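Long-range contacts in Non-structural protein 3 (Porcine deltacoronavirus, PDB 6LN0), which is a multidomain replicase protein that combines a macro domain with a papain-like protease domain, the latter probably cleaving the viral polyprotein: residues 327-332 against 370-375; 333-338 against 361-366; 376-381 against 419-424. One frame throughout, in Å; residues are numbered along the deposited sequence.

Interaction 1 of 3, residues 327-332 against 370-375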
ATOM      1  N   ALA A 327      32.937 -13.357  13.108  1.00 43.96           N
ATOM      2  CA  ALA A 327      33.634 -12.476  14.031  1.00 40.42           C
ATOM      3  C   ALA A 327      34.937 -13.136  14.408  1.00 41.42           C
ATOM      4  O   ALA A 327      35.025 -14.367  14.461  1.00 41.78           O
ATOM      5  CB  ALA A 327      32.810 -12.188  15.292  1.00 42.82           C
ATOM      6  N   PHE A 328      35.945 -12.305  14.649  1.00 39.69           N
ATOM      7  CA  PHE A 328      37.235 -12.770  15.114  1.00 44.01           C
ATOM      8  C   PHE A 328      37.896 -11.655  15.903  1.00 42.11           C
ATOM      9  O   PHE A 328      37.521 -10.482  15.788  1.00 44.76           O
ATOM     10  CB  PHE A 328      38.130 -13.231  13.953  1.00 46.62           C
ATOM     11  CG  PHE A 328      38.669 -12.114  13.096  1.00 46.13           C
ATOM     12  CD1 PHE A 328      39.905 -11.541  13.373  1.00 39.69           C
ATOM     13  CD2 PHE A 328      37.962 -11.670  11.983  1.00 42.06           C
ATOM     14  CE1 PHE A 328      40.410 -10.521  12.575  1.00 38.76           C
ATOM     15  CE2 PHE A 328      38.466 -10.651  11.167  1.00 40.30           C
ATOM     16  CZ  PHE A 328      39.685 -10.067  11.469  1.00 38.61           C
ATOM     17  N   SER A 329      38.853 -12.050  16.740  1.00 37.57           N
ATOM     18  CA  SER A 329      39.754 -11.148  17.436  1.00 39.95           C
ATOM     19  C   SER A 329      41.196 -11.459  17.028  1.00 42.19           C
ATOM     20  O   SER A 329      41.512 -12.597  16.656  1.00 38.91           O
ATOM     21  CB  SER A 329      39.582 -11.284  18.950  1.00 42.44           C
ATOM     22  OG  SER A 329      40.157 -12.511  19.388  1.00 46.19           O
ATOM     23  N   ALA A 330      42.071 -10.446  17.105  1.00 37.91           N
ATOM     24  CA  ALA A 330      43.461 -10.596  16.677  1.00 39.59           C
ATOM     25  C   ALA A 330      44.328  -9.464  17.233  1.00 39.61           C
ATOM     26  O   ALA A 330      43.836  -8.528  17.862  1.00 39.22           O
ATOM     27  CB  ALA A 330      43.560 -10.639  15.151  1.00 34.58           C
ATOM     28  N   THR A 331      45.637  -9.565  16.988  1.00 36.19           N
ATOM     29  CA  THR A 331      46.594  -8.514  17.307  1.00 37.24           C
ATOM     30  C   THR A 331      47.280  -8.040  16.031  1.00 39.55           C
ATOM     31  O   THR A 331      47.535  -8.830  15.099  1.00 36.32           O
ATOM     32  CB  THR A 331      47.667  -8.981  18.317  1.00 36.37           C
ATOM     33  OG1 THR A 331      48.161 -10.268  17.933  1.00 42.95           O
ATOM     34  CG2 THR A 331      47.099  -9.066  19.737  1.00 38.53           C
ATOM     35  N   THR A 332      47.584  -6.752  15.983  1.00 35.09           N
ATOM     36  CA  THR A 332      48.219  -6.235  14.779  1.00 39.35           C
ATOM     37  C   THR A 332      49.691  -6.641  14.730  1.00 42.04           C
ATOM     38  O   THR A 332      50.326  -6.905  15.754  1.00 45.13           O
ATOM     39  CB  THR A 332      48.078  -4.711  14.711  1.00 44.30           C
ATOM     40  OG1 THR A 332      48.608  -4.110  15.898  1.00 40.39           O
ATOM     41  CG2 THR A 332      46.612  -4.307  14.581  1.00 37.11           C
ATOM     42  N   THR A 370      47.475 -11.307  13.715  1.00 39.59           N
ATOM     43  CA  THR A 370      47.568 -12.682  14.198  1.00 40.52           C
ATOM     44  C   THR A 370      46.281 -13.036  14.918  1.00 42.25           C
ATOM     45  O   THR A 370      45.981 -12.444  15.972  1.00 40.43           O
ATOM     46  CB  THR A 370      48.778 -12.865  15.111  1.00 44.39           C
ATOM     47  OG1 THR A 370      49.983 -12.538  14.384  1.00 44.18           O
ATOM     48  CG2 THR A 370      48.833 -14.289  15.595  1.00 40.09           C
ATOM     49  N   PRO A 371      45.483 -13.956  14.377  1.00 44.10           N
ATOM     50  CA  PRO A 371      44.158 -14.238  14.959  1.00 42.79           C
ATOM     51  C   PRO A 371      44.259 -14.903  16.319  1.00 45.17           C
ATOM     52  O   PRO A 371      45.065 -15.810  16.517  1.00 50.68           O
ATOM     53  CB  PRO A 371      43.516 -15.194  13.949  1.00 44.54           C
ATOM     54  CG  PRO A 371      44.351 -15.089  12.704  1.00 47.98           C
ATOM     55  CD  PRO A 371      45.707 -14.618  13.085  1.00 38.85           C
ATOM     56  N   GLN A 372      43.399 -14.479  17.251  1.00 48.02           N
ATOM     57  CA  GLN A 372      43.286 -15.142  18.546  1.00 46.55           C
ATOM     58  C   GLN A 372      42.005 -15.937  18.720  1.00 50.41           C
ATOM     59  O   GLN A 372      41.915 -16.704  19.685  1.00 56.15           O
ATOM     60  CB  GLN A 372      43.365 -14.131  19.696  1.00 40.61           C
ATOM     61  CG  GLN A 372      44.454 -13.113  19.517  1.00 45.31           C
ATOM     62  CD  GLN A 372      45.841 -13.732  19.659  1.00 44.47           C
ATOM     63  OE1 GLN A 372      46.098 -14.499  20.602  1.00 44.71           O
ATOM     64  NE2 GLN A 372      46.743 -13.391  18.733  1.00 38.89           N
ATOM     65  N   SER A 373      41.012 -15.756  17.846  1.00 48.89           N
ATOM     66  CA  SER A 373      39.725 -16.446  17.943  1.00 48.33           C
ATOM     67  C   SER A 373      38.990 -16.277  16.618  1.00 50.76           C
ATOM     68  O   SER A 373      39.394 -15.482  15.767  1.00 54.47           O
ATOM     69  CB  SER A 373      38.902 -15.906  19.113  1.00 49.83           C
ATOM     70  OG  SER A 373      38.419 -14.605  18.827  1.00 55.65           O
ATOM     71  N   GLY A 374      37.894 -17.028  16.449  1.00 56.74           N
ATOM     72  CA  GLY A 374      37.184 -17.074  15.185  1.00 39.67           C
ATOM     73  C   GLY A 374      37.750 -18.128  14.240  1.00 51.57           C
ATOM     74  O   GLY A 374      38.829 -18.693  14.443  1.00 56.01           O
ATOM     75  N   LYS A 375      37.007 -18.386  13.166  1.00 51.71           N
ATOM     76  CA  LYS A 375      37.367 -19.445  12.228  1.00 54.20           C
ATOM     77  C   LYS A 375      38.011 -18.933  10.947  1.00 55.68           C
ATOM     78  O   LYS A 375      38.810 -19.648  10.337  1.00 62.64           O
ATOM     79  CB  LYS A 375      36.127 -20.279  11.883  1.00 57.11           C
ATOM     80  CG  LYS A 375      35.304 -20.657  13.111  1.00 57.25           C
ATOM     81  CD  LYS A 375      34.189 -21.639  12.783  1.00 66.28           C
ATOM     82  CE  LYS A 375      34.328 -22.947  13.585  1.00 71.87           C
ATOM     83  NZ  LYS A 375      34.184 -22.803  15.079  1.00 62.75           N
TER

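Interaction 2 of 3, residues 333-338 against 361-366. With ZN (zinc ion), chain B.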
ATOM      1  N   ALA A 333      50.222  -6.733  13.519  1.00 45.17           N
ATOM      2  CA  ALA A 333      51.652  -6.962  13.357  1.00 38.87           C
ATOM      3  C   ALA A 333      52.446  -5.684  13.581  1.00 45.90           C
ATOM      4  O   ALA A 333      53.582  -5.734  14.061  1.00 52.24           O
ATOM      5  CB  ALA A 333      51.942  -7.529  11.972  1.00 36.29           C
ATOM      6  N   CYS A 334      51.850  -4.531  13.304  1.00 47.82           N
ATOM      7  CA  CYS A 334      52.578  -3.276  13.437  1.00 51.69           C
ATOM      8  C   CYS A 334      52.827  -2.915  14.902  1.00 49.79           C
ATOM      9  O   CYS A 334      53.944  -2.530  15.264  1.00 62.18           O
ATOM     10  CB  CYS A 334      51.814  -2.158  12.738  1.00 54.76           C
ATOM     11  SG  CYS A 334      50.078  -2.173  13.143  1.00 46.91           S
ATOM     12  N   CYS A 335      51.821  -3.030  15.777  1.00 47.64           N
ATOM     13  CA  CYS A 335      52.039  -2.617  17.159  1.00 45.06           C
ATOM     14  C   CYS A 335      51.471  -3.572  18.203  1.00 45.20           C
ATOM     15  O   CYS A 335      51.432  -3.207  19.381  1.00 47.29           O
ATOM     16  CB  CYS A 335      51.438  -1.216  17.383  1.00 44.18           C
ATOM     17  SG  CYS A 335      49.731  -0.975  16.854  1.00 46.35           S
ATOM     18  N   ASN A 336      51.055  -4.783  17.829  1.00 45.72           N
ATOM     19  CA  ASN A 336      50.460  -5.746  18.773  1.00 45.88           C
ATOM     20  C   ASN A 336      49.328  -5.131  19.607  1.00 45.07           C
ATOM     21  O   ASN A 336      49.264  -5.263  20.840  1.00 45.72           O
ATOM     22  CB  ASN A 336      51.546  -6.356  19.648  1.00 44.22           C
ATOM     23  CG  ASN A 336      52.596  -7.047  18.808  1.00 54.68           C
ATOM     24  OD1 ASN A 336      53.622  -6.449  18.462  1.00 57.01           O
ATOM     25  ND2 ASN A 336      52.318  -8.288  18.405  1.00 53.72           N
ATOM     26  N   THR A 337      48.428  -4.440  18.917  1.00 39.86           N
ATOM     27  CA  THR A 337      47.176  -4.009  19.523  1.00 43.21           C
ATOM     28  C   THR A 337      46.120  -5.093  19.323  1.00 37.96           C
ATOM     29  O   THR A 337      46.025  -5.684  18.247  1.00 38.61           O
ATOM     30  CB  THR A 337      46.749  -2.683  18.917  1.00 46.49           C
ATOM     31  OG1 THR A 337      47.704  -1.685  19.303  1.00 48.11           O
ATOM     32  CG2 THR A 337      45.341  -2.269  19.406  1.00 47.09           C
ATOM     33  N   TYR A 338      45.397  -5.413  20.386  1.00 41.74           N
ATOM     34  CA  TYR A 338      44.273  -6.344  20.298  1.00 43.83           C
ATOM     35  C   TYR A 338      43.037  -5.637  19.770  1.00 38.59           C
ATOM     36  O   TYR A 338      42.777  -4.482  20.121  1.00 38.44           O
ATOM     37  CB  TYR A 338      43.974  -6.918  21.673  1.00 41.55           C
ATOM     38  CG  TYR A 338      42.860  -7.923  21.784  1.00 40.56           C
ATOM     39  CD1 TYR A 338      43.074  -9.269  21.509  1.00 40.34           C
ATOM     40  CD2 TYR A 338      41.608  -7.543  22.258  1.00 43.49           C
ATOM     41  CE1 TYR A 338      42.044 -10.219  21.668  1.00 42.01           C
ATOM     42  CE2 TYR A 338      40.575  -8.479  22.412  1.00 43.34           C
ATOM     43  CZ  TYR A 338      40.798  -9.809  22.127  1.00 42.64           C
ATOM     44  OH  TYR A 338      39.768 -10.720  22.302  1.00 46.15           O
ATOM     45  N   MET A 361      44.741   2.365  13.287  1.00 55.13           N
ATOM     46  CA  MET A 361      44.630   3.809  13.463  1.00 55.72           C
ATOM     47  C   MET A 361      45.852   4.381  14.154  1.00 61.28           C
ATOM     48  O   MET A 361      46.267   5.504  13.842  1.00 66.43           O
ATOM     49  CB  MET A 361      43.358   4.164  14.244  1.00 62.29           C
ATOM     50  CG  MET A 361      43.021   3.221  15.367  1.00 65.03           C
ATOM     51  SD  MET A 361      41.231   3.194  15.781  1.00106.57           S
ATOM     52  CE  MET A 361      40.451   3.025  14.176  1.00 66.04           C
ATOM     53  N   LYS A 362      46.464   3.613  15.057  1.00 63.46           N
ATOM     54  CA  LYS A 362      47.616   4.118  15.800  1.00 58.36           C
ATOM     55  C   LYS A 362      48.782   4.452  14.873  1.00 60.02           C
ATOM     56  O   LYS A 362      49.306   5.571  14.903  1.00 65.50           O
ATOM     57  CB  LYS A 362      48.040   3.107  16.861  1.00 56.56           C
ATOM     58  CG  LYS A 362      46.999   2.912  17.964  1.00 58.07           C
ATOM     59  CD  LYS A 362      47.436   1.847  18.957  1.00 48.62           C
ATOM     60  CE  LYS A 362      46.360   1.563  19.994  1.00 57.12           C
ATOM     61  NZ  LYS A 362      46.817   0.534  20.979  1.00 62.24           N
ATOM     62  N   CYS A 363      49.198   3.494  14.040  1.00 54.81           N
ATOM     63  CA  CYS A 363      50.367   3.613  13.175  1.00 47.98           C
ATOM     64  C   CYS A 363      50.038   4.092  11.766  1.00 60.83           C
ATOM     65  O   CYS A 363      50.962   4.314  10.971  1.00 56.17           O
ATOM     66  CB  CYS A 363      51.082   2.262  13.036  1.00 51.47           C
ATOM     67  SG  CYS A 363      51.259   1.224  14.513  1.00 55.73           S
ATOM     68  N   ASP A 364      48.758   4.180  11.415  1.00 59.81           N
ATOM     69  CA  ASP A 364      48.321   4.609  10.094  1.00 58.21           C
ATOM     70  C   ASP A 364      48.969   3.778   8.990  1.00 52.52           C
ATOM     71  O   ASP A 364      49.661   4.295   8.120  1.00 53.47           O
ATOM     72  CB  ASP A 364      48.600   6.097   9.880  1.00 63.67           C
ATOM     73  CG  ASP A 364      48.020   6.609   8.579  1.00 67.34           C
ATOM     74  OD1 ASP A 364      47.016   6.015   8.115  1.00 65.33           O
ATOM     75  OD2 ASP A 364      48.580   7.585   8.020  1.00 70.20           O
ATOM     76  N   VAL A 365      48.714   2.467   9.040  1.00 50.14           N
ATOM     77  CA  VAL A 365      49.150   1.529   8.013  1.00 45.92           C
ATOM     78  C   VAL A 365      48.119   0.417   7.903  1.00 47.33           C
ATOM     79  O   VAL A 365      47.384   0.124   8.849  1.00 47.88           O
ATOM     80  CB  VAL A 365      50.531   0.895   8.318  1.00 51.74           C
ATOM     81  CG1 VAL A 365      51.629   1.892   8.105  1.00 61.67           C
ATOM     82  CG2 VAL A 365      50.560   0.381   9.743  1.00 49.51           C
ATOM     83  N   TRP A 366      48.092  -0.223   6.736  1.00 48.27           N
ATOM     84  CA  TRP A 366      47.370  -1.470   6.523  1.00 48.06           C
ATOM     85  C   TRP A 366      48.298  -2.616   6.914  1.00 49.59           C
ATOM     86  O   TRP A 366      49.296  -2.874   6.234  1.00 50.86           O
ATOM     87  CB  TRP A 366      46.902  -1.574   5.074  1.00 39.93           C
ATOM     88  CG  TRP A 366      45.774  -0.638   4.835  1.00 49.37           C
ATOM     89  CD1 TRP A 366      45.862   0.641   4.380  1.00 48.37           C
ATOM     90  CD2 TRP A 366      44.372  -0.883   5.092  1.00 45.59           C
ATOM     91  NE1 TRP A 366      44.607   1.208   4.322  1.00 53.67           N
ATOM     92  CE2 TRP A 366      43.675   0.297   4.748  1.00 46.03           C
ATOM     93  CE3 TRP A 366      43.645  -1.982   5.577  1.00 42.15           C
ATOM     94  CZ2 TRP A 366      42.267   0.417   4.875  1.00 51.71           C
ATOM     95  CZ3 TRP A 366      42.245  -1.867   5.706  1.00 44.08           C
ATOM     96  CH2 TRP A 366      41.574  -0.671   5.350  1.00 41.34           C
TER
HETATM   97 ZN    ZN B 501      49.695  -0.514  14.631  1.00 48.75          ZN

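Interaction 3 of 3, residues 376-381 against 419-424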
ATOM      1  N   GLY A 376      37.709 -17.709  10.538  1.00 53.89           N
ATOM      2  CA  GLY A 376      38.363 -17.125   9.389  1.00 49.14           C
ATOM      3  C   GLY A 376      37.849 -15.723   9.160  1.00 48.21           C
ATOM      4  O   GLY A 376      37.126 -15.163   9.984  1.00 45.76           O
ATOM      5  N   ALA A 377      38.219 -15.157   8.017  1.00 46.78           N
ATOM      6  CA  ALA A 377      37.770 -13.815   7.687  1.00 43.44           C
ATOM      7  C   ALA A 377      37.675 -13.672   6.177  1.00 46.66           C
ATOM      8  O   ALA A 377      38.498 -14.231   5.447  1.00 44.74           O
ATOM      9  CB  ALA A 377      38.717 -12.760   8.263  1.00 42.44           C
ATOM     10  N   VAL A 378      36.651 -12.945   5.716  1.00 42.35           N
ATOM     11  CA  VAL A 378      36.510 -12.554   4.319  1.00 38.91           C
ATOM     12  C   VAL A 378      37.075 -11.159   4.163  1.00 40.34           C
ATOM     13  O   VAL A 378      36.783 -10.275   4.970  1.00 43.13           O
ATOM     14  CB  VAL A 378      35.042 -12.583   3.856  1.00 41.62           C
ATOM     15  CG1 VAL A 378      34.902 -11.880   2.508  1.00 37.72           C
ATOM     16  CG2 VAL A 378      34.538 -14.005   3.781  1.00 44.99           C
ATOM     17  N   ALA A 379      37.863 -10.945   3.114  1.00 39.75           N
ATOM     18  CA  ALA A 379      38.416  -9.635   2.811  1.00 40.66           C
ATOM     19  C   ALA A 379      37.919  -9.207   1.445  1.00 39.77           C
ATOM     20  O   ALA A 379      37.784 -10.040   0.545  1.00 44.51           O
ATOM     21  CB  ALA A 379      39.952  -9.654   2.825  1.00 40.16           C
ATOM     22  N   ILE A 380      37.626  -7.923   1.291  1.00 41.54           N
ATOM     23  CA  ILE A 380      37.178  -7.396   0.012  1.00 41.92           C
ATOM     24  C   ILE A 380      38.076  -6.239  -0.367  1.00 42.07           C
ATOM     25  O   ILE A 380      38.516  -5.460   0.486  1.00 47.09           O
ATOM     26  CB  ILE A 380      35.687  -6.960  -0.014  1.00 40.24           C
ATOM     27  CG1 ILE A 380      35.339  -6.011   1.122  1.00 44.47           C
ATOM     28  CG2 ILE A 380      34.753  -8.171  -0.046  1.00 34.38           C
ATOM     29  CD1 ILE A 380      33.975  -5.299   0.892  1.00 44.93           C
ATOM     30  N   GLY A 381      38.347  -6.148  -1.658  1.00 45.30           N
ATOM     31  CA  GLY A 381      39.182  -5.118  -2.240  1.00 44.00           C
ATOM     32  C   GLY A 381      39.308  -5.449  -3.706  1.00 42.23           C
ATOM     33  O   GLY A 381      38.611  -6.331  -4.204  1.00 43.22           O
ATOM     34  N   ALA A 419      37.114 -10.590  -3.785  1.00 45.02           N
ATOM     35  CA  ALA A 419      36.880 -11.041  -2.424  1.00 43.40           C
ATOM     36  C   ALA A 419      37.638 -12.346  -2.242  1.00 44.08           C
ATOM     37  O   ALA A 419      37.734 -13.135  -3.183  1.00 44.83           O
ATOM     38  CB  ALA A 419      35.382 -11.237  -2.143  1.00 39.20           C
ATOM     39  N   THR A 420      38.158 -12.566  -1.035  1.00 43.65           N
ATOM     40  CA  THR A 420      38.867 -13.788  -0.677  1.00 43.08           C
ATOM     41  C   THR A 420      38.445 -14.207   0.720  1.00 43.49           C
ATOM     42  O   THR A 420      38.147 -13.364   1.575  1.00 45.21           O
ATOM     43  CB  THR A 420      40.399 -13.607  -0.696  1.00 47.58           C
ATOM     44  OG1 THR A 420      40.751 -12.466   0.092  1.00 45.34           O
ATOM     45  CG2 THR A 420      40.922 -13.410  -2.119  1.00 43.95           C
ATOM     46  N   TYR A 421      38.416 -15.515   0.951  1.00 42.55           N
ATOM     47  CA  TYR A 421      38.176 -16.067   2.279  1.00 45.22           C
ATOM     48  C   TYR A 421      39.459 -16.688   2.816  1.00 46.44           C
ATOM     49  O   TYR A 421      40.086 -17.508   2.142  1.00 52.68           O
ATOM     50  CB  TYR A 421      37.065 -17.116   2.267  1.00 45.89           C
ATOM     51  CG  TYR A 421      36.966 -17.818   3.589  1.00 47.50           C
ATOM     52  CD1 TYR A 421      36.481 -17.144   4.711  1.00 48.13           C
ATOM     53  CD2 TYR A 421      37.404 -19.129   3.744  1.00 45.91           C
ATOM     54  CE1 TYR A 421      36.414 -17.758   5.954  1.00 44.04           C
ATOM     55  CE2 TYR A 421      37.335 -19.751   4.982  1.00 49.71           C
ATOM     56  CZ  TYR A 421      36.825 -19.049   6.083  1.00 48.24           C
ATOM     57  OH  TYR A 421      36.738 -19.636   7.317  1.00 50.08           O
ATOM     58  N   HIS A 422      39.834 -16.309   4.030  1.00 46.02           N
ATOM     59  CA  HIS A 422      41.065 -16.747   4.675  1.00 44.35           C
ATOM     60  C   HIS A 422      40.696 -17.542   5.923  1.00 49.12           C
ATOM     61  O   HIS A 422      40.314 -16.963   6.942  1.00 51.58           O
ATOM     62  CB  HIS A 422      41.938 -15.557   5.032  1.00 42.79           C
ATOM     63  CG  HIS A 422      42.125 -14.573   3.915  1.00 48.77           C
ATOM     64  ND1 HIS A 422      43.254 -14.553   3.117  1.00 50.02           N
ATOM     65  CD2 HIS A 422      41.348 -13.546   3.491  1.00 43.72           C
ATOM     66  CE1 HIS A 422      43.156 -13.567   2.242  1.00 51.95           C
ATOM     67  NE2 HIS A 422      42.009 -12.939   2.449  1.00 51.39           N
ATOM     68  N   ARG A 423      40.792 -18.865   5.860  1.00 57.42           N
ATOM     69  CA  ARG A 423      40.628 -19.651   7.072  1.00 57.70           C
ATOM     70  C   ARG A 423      41.832 -19.455   7.987  1.00 62.24           C
ATOM     71  O   ARG A 423      42.925 -19.100   7.546  1.00 63.19           O
ATOM     72  CB  ARG A 423      40.469 -21.132   6.738  1.00 62.05           C
ATOM     73  CG  ARG A 423      41.763 -21.784   6.277  1.00 70.95           C
ATOM     74  CD  ARG A 423      41.908 -23.178   6.872  1.00 80.44           C
ATOM     75  NE  ARG A 423      40.620 -23.867   6.908  1.00 83.58           N
ATOM     76  CZ  ARG A 423      40.252 -24.798   6.034  1.00 85.97           C
ATOM     77  NH1 ARG A 423      41.082 -25.154   5.056  1.00 74.86           N
ATOM     78  NH2 ARG A 423      39.054 -25.372   6.138  1.00 85.61           N
ATOM     79  N   PHE A 424      41.624 -19.701   9.273  1.00 64.02           N
ATOM     80  CA  PHE A 424      42.646 -19.500  10.299  1.00 66.08           C
ATOM     81  C   PHE A 424      43.197 -20.863  10.727  1.00 73.51           C
ATOM     82  O   PHE A 424      42.644 -21.511  11.618  1.00 74.88           O
ATOM     83  CB  PHE A 424      42.066 -18.741  11.495  1.00 62.63           C
ATOM     84  CG  PHE A 424      41.694 -17.326  11.191  1.00 55.38           C
ATOM     85  CD1 PHE A 424      42.241 -16.673  10.099  1.00 58.10           C
ATOM     86  CD2 PHE A 424      40.800 -16.645  11.993  1.00 55.93           C
ATOM     87  CE1 PHE A 424      41.894 -15.354   9.813  1.00 55.52           C
ATOM     88  CE2 PHE A 424      40.443 -15.324  11.708  1.00 53.50           C
ATOM     89  CZ  PHE A 424      40.993 -14.682  10.621  1.00 47.88           C
TER

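Interaction 1 of 3, residues 327-332 against 370-375
S329 and S373 bring their hydroxyls together, OG to OG at 2.8 Å, between two roughly antiparallel segments, a hydrogen bond in which either could donate. Each OG lies in the crowded position between its own backbone N and carbonyl carbon. Next to this pair, Q372 is folded back over its own chain. Its CG sits beside the backbone N, and a bend at chi2 (-70°) carries the amide to T370, where NE2 donates to the carbonyl O at 3.0 Å. That donor stands well above the carbonyl plane, although the oxygen lies close to the plane of the Q372 amide. The same T370 O also accepts from T331 N at 3.1 Å, so two N-H groups grip it. Q372 and T331 cross obliquely, and CG of Q372 rests against CA of A330.

On the face that carries A330 and P371, opposite the S329 and T331 side chains, A330 presses CB onto T370 O at only 3.1 Å, within the non-hydrogen-bonded pair it forms with P371. F328 turns its ring away from the contact toward F369 and F424, meeting the latter edge-to-face, so that just its CB comes up to S373 O, 3.2 Å away. G374, with positive phi (87°), passes F328 closely; a CB there would collide with CB of F328 and with A327 O.

The backbone ladder is regular at one end, where T370 N donates to T331 O at 2.8 Å. Beyond P371 the chain turns a corner at Q372, whose N still makes a short, straight bond to S329 O (2.7 Å, 166°), while S373 N reaches the same oxygen weakly. The arrangement is that of an antiparallel strand pair giving way to a turn, in a sheet consistent with the fingers of a coronavirus papain-like protease.

Interaction 2 of 3, residues 333-338 against 361-366
Residues 333-338 and 361-366 are mostly irregular and run roughly against each other, 142° apart; their backbones come nearest at C334 and C363, with 7.2 Å between the two CA atoms. Between them they supply three ligands of a four-cysteine zinc site, which C360 completes, in an arrangement like the zinc ribbon of coronavirus papain-like proteases. Residues 361-363 have helical backbone angles, and the chain then passes through D364, with positive phi, into strand 365-371; D364 and V365 together face C360 as a G1 beta bulge. C360 and C363 are separated by two residues, whereas C334 and C335 are adjacent in the chain.

The cysteines reach the metal by different torsions. In C334 and C335 the sulfur stands between the backbone N and the carbonyl carbon (chi1 46° and 51°), so two consecutive residues turn their SG atoms onto one ion. C363 approaches from the other segment with SG anti to its carbonyl carbon. SG of C334 lies 2.3 Å from the zinc, and those of C335 and C363 are equally close. Zinc probably holds the sulfurs as thiolates, and the ammonium group of K362 nearby may offset part of the site's negative charge. Beside the site, CG2 of V365 touches CB of C334 at 4.1 Å, adding a small apolar patch at the surface.

K362 runs past C335, with its CD 4.2 Å from SG of C335. Its chain is extended beyond CG and meets T337 tip to tip, and T337 holds OG1 beside its own backbone N, where it accepts a hydrogen bond from K362 NZ at 2.9 Å.

Interaction 3 of 3, residues 376-381 against 419-424
The tightest packing lies at the G376 end of the two strands. F424 turns one face of its ring to the glycine, so that G376 CA stands 3.5 Å from the ring centroid and 10° off the normal, a CH-pi contact. From another direction Y421, whose CG is anti to the backbone N, brings OH to 3.6 Å from the same CA. A CB on G376 would run into that hydroxyl oxygen and into H422 O. CZ of F424 goes on to touch CB of A377 at 3.8 Å.

Strands 376-383 and 416-423 are antiparallel neighbours in a large mixed sheet, probably belonging to the palm of the protease domain. Short backbone bonds join A377 to H422 and A379 to T420 in both directions; H422 N to A377 O is the shortest, at 2.8 Å and 165°. V378, I380 and A419 share a face covered by I317 of helix 313-322, and there CG2 of V378 meets the edge of the Y421 ring.

The margins are looser. H422 turns its ring edge to A377 O, which lies in the ring plane 3.5 Å from CD2, and its NE2 bonds only weakly to T420 OG1; the main partner of that hydroxyl is Y351 OH. R423, exposed to solvent, directs its side chain off the strand; its CB stays 5.2 Å from CA of G376, its nearest approach to residues 376-381.

How the interactions relate
All three interactions reach one mixed sheet at the C-terminal end of the elongated chain. Interaction 2 is nested inside the loop that interaction 1 closes; interaction 3 opens afterwards. Interactions 1 and 2 share strand 365-371, their centres are about 14 Å apart, and T332 N probably bonds T337 O between them. Interaction 3 lies about 12 Å from interaction 1, centre to centre, and joins it through K375 O and F424 N, a probable hydrogen bond, and through P371 packing on F424. Interactions 2 and 3, with centres about 19 Å apart, do not touch. The zinc-bearing tip is therefore connected through the strand pair of interaction 1 to the sheet beside helix 313-322.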